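Local coordinates for single-stranded DNA-binding protein (Thermus aquaticus, PDB 2FXQ), which binds single-stranded DNA and probably recruits partner proteins to it during DNA replication, recombination and repair, at residues N129-M134 against G199-D204. Sequence-based numbering, arbitrary orientation.
Sequences NQVILM and GRLVND
The carboxamide of Asn129 pairs with the backbone of Leu201 through both its polar atoms. Asn129 OD1 accepts the Leu201 N-H at 2.8 Å in a nearly straight bond (177° at the hydrogen), the donor tilted somewhat from the carbonyl plane. Asn129 ND2 gives a hydrogen to Leu201 O, also at 2.8 Å, on a lone pair in the Leu201 carbonyl plane, and that oxygen lies close to the plane of the amide. CG stands anti to the backbone N (chi1 165°), toward strand 194-207. Two residues along each strand, Val131 and Gly199 form an antiparallel hydrogen-bonded pair, Val131 N to Gly199 O and Gly199 N to Val131 O both measuring 2.8 Å. Val131 CG2 makes an apolar contact with Leu201 CG at 3.9 Å, both residues buried. Both strands, 129-137 and 194-207, belong to the second OB fold of the chain; beyond Gly199 the second strand swings away, the N-to-C directions of the segments making 118°, well short of a straight antiparallel 180°, and the Asn129 side chain takes over from main-chain pairing. An alanine here lacks both amide atoms, and Leu201 N would probably be left without its acceptor and the diverging strand less firmly tied. A water donates to both Gln130 OE1 and Gly199 O. Farther out, Asp38 accepts a hydrogen bond from Asn129 ND2 and His54 bonds to Leu201 O, bringing in the first OB domain, while extended Arg200 salt-bridges Glu220 of strand 213-225.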
loop_
_atom_site.group_PDB
_atom_site.type_symbol
_atom_site.label_atom_id
_atom_site.label_comp_id
_atom_site.label_asym_id
_atom_site.label_seq_id
_atom_site.Cartn_x
_atom_site.Cartn_y
_atom_site.Cartn_z
ATOM N N ASN A 129 5.438 -0.393 -5.688
ATOM C CA ASN A 129 6.655 -0.356 -4.934
ATOM C C ASN A 129 6.287 0.602 -3.828
ATOM O O ASN A 129 6.267 1.813 -4.035
ATOM C CB ASN A 129 7.728 0.198 -5.842
ATOM C CG ASN A 129 8.944 0.630 -5.104
ATOM O OD1 ASN A 129 9.029 0.389 -3.908
ATOM N ND2 ASN A 129 9.936 1.207 -5.821
ATOM N N GLN A 130 5.874 0.069 -2.695
ATOM C CA GLN A 130 5.406 0.892 -1.584
ATOM C C GLN A 130 6.064 0.471 -0.289
ATOM O O GLN A 130 6.201 -0.738 -0.006
ATOM C CB GLN A 130 3.869 0.763 -1.390
ATOM C CG GLN A 130 3.321 1.615 -0.118
ATOM C CD GLN A 130 1.856 2.118 -0.222
ATOM O OE1 GLN A 130 1.571 3.170 -0.840
ATOM N NE2 GLN A 130 0.940 1.368 0.393
ATOM N N VAL A 131 6.479 1.458 0.529
ATOM C CA VAL A 131 6.985 1.132 1.818
ATOM C C VAL A 131 6.195 1.967 2.853
ATOM O O VAL A 131 5.875 3.125 2.588
ATOM C CB VAL A 131 8.495 1.608 1.870
ATOM C CG1 VAL A 131 9.026 1.421 3.297
ATOM C CG2 VAL A 131 9.386 0.799 0.822
ATOM N N ILE A 132 5.849 1.353 4.005
ATOM C CA ILE A 132 5.225 2.100 5.104
ATOM C C ILE A 132 6.166 1.909 6.300
ATOM O O ILE A 132 6.453 0.758 6.702
ATOM C CB ILE A 132 3.839 1.592 5.412
ATOM C CG1 ILE A 132 2.938 1.787 4.170
ATOM C CG2 ILE A 132 3.245 2.416 6.636
ATOM C CD1 ILE A 132 1.429 1.222 4.393
ATOM N N LEU A 133 6.653 3.026 6.877
ATOM C CA LEU A 133 7.494 2.911 8.055
ATOM C C LEU A 133 6.890 3.804 9.125
ATOM O O LEU A 133 6.392 4.895 8.825
ATOM C CB LEU A 133 8.933 3.462 7.803
ATOM C CG LEU A 133 9.747 2.838 6.655
ATOM C CD1 LEU A 133 11.125 3.527 6.435
ATOM C CD2 LEU A 133 9.924 1.321 6.910
ATOM N N MET A 134 7.009 3.398 10.379
ATOM C CA MET A 134 6.706 4.361 11.439
ATOM C C MET A 134 7.771 4.152 12.485
ATOM O O MET A 134 8.028 2.985 12.924
ATOM C CB MET A 134 5.344 4.097 12.068
ATOM C CG MET A 134 4.873 5.387 12.963
ATOM S SD MET A 134 3.212 5.118 13.471
ATOM C CE MET A 134 2.259 5.889 12.263
ATOM N N GLY A 199 6.349 5.597 1.328
ATOM C CA GLY A 199 7.329 5.893 0.303
ATOM C C GLY A 199 7.512 4.721 -0.634
ATOM O O GLY A 199 6.626 3.909 -0.775
ATOM N N ARG A 200 8.687 4.638 -1.230
ATOM C CA ARG A 200 8.960 3.574 -2.185
ATOM C C ARG A 200 10.439 3.278 -2.072
ATOM O O ARG A 200 11.218 4.117 -1.611
ATOM C CB ARG A 200 8.588 4.037 -3.605
ATOM C CG ARG A 200 9.272 5.287 -4.099
ATOM C CD ARG A 200 8.792 5.578 -5.540
ATOM N NE ARG A 200 9.371 6.820 -6.013
ATOM C CZ ARG A 200 9.090 7.366 -7.196
ATOM N NH1 ARG A 200 8.273 6.766 -8.054
ATOM N NH2 ARG A 200 9.679 8.480 -7.550
ATOM N N LEU A 201 10.831 2.125 -2.586
ATOM C CA LEU A 201 12.229 1.706 -2.446
ATOM C C LEU A 201 12.965 2.093 -3.707
ATOM O O LEU A 201 12.475 1.832 -4.815
ATOM C CB LEU A 201 12.236 0.182 -2.349
ATOM C CG LEU A 201 12.546 -0.473 -1.034
ATOM C CD1 LEU A 201 13.184 -1.900 -1.302
ATOM C CD2 LEU A 201 13.512 0.296 -0.143
ATOM N N VAL A 202 14.074 2.828 -3.571
ATOM C CA VAL A 202 14.762 3.285 -4.781
ATOM C C VAL A 202 16.227 2.878 -4.694
ATOM O O VAL A 202 16.714 2.486 -3.656
ATOM C CB VAL A 202 14.670 4.853 -4.971
ATOM C CG1 VAL A 202 13.191 5.334 -5.141
ATOM C CG2 VAL A 202 15.287 5.538 -3.784
ATOM N N ASN A 203 16.954 3.073 -5.797
ATOM C CA ASN A 203 18.365 2.765 -5.800
ATOM C C ASN A 203 19.096 4.083 -5.971
ATOM O O ASN A 203 18.845 4.811 -6.914
ATOM C CB ASN A 203 18.737 1.876 -6.986
ATOM C CG ASN A 203 18.097 0.494 -6.927
ATOM O OD1 ASN A 203 17.314 0.192 -7.770
ATOM N ND2 ASN A 203 18.491 -0.354 -5.965
ATOM N N ASP A 204 19.940 4.408 -5.030
ATOM C CA ASP A 204 20.744 5.652 -5.104
ATOM C C ASP A 204 22.181 5.348 -5.545
ATOM O O ASP A 204 22.685 4.259 -5.273
ATOM C CB ASP A 204 20.780 6.329 -3.747
ATOM C CG ASP A 204 21.220 7.785 -3.839
ATOM O OD1 ASP A 204 21.363 8.310 -4.980
ATOM O OD2 ASP A 204 21.457 8.470 -2.817
HETATM O O HOH W 1 3.815 4.807 -1.792
#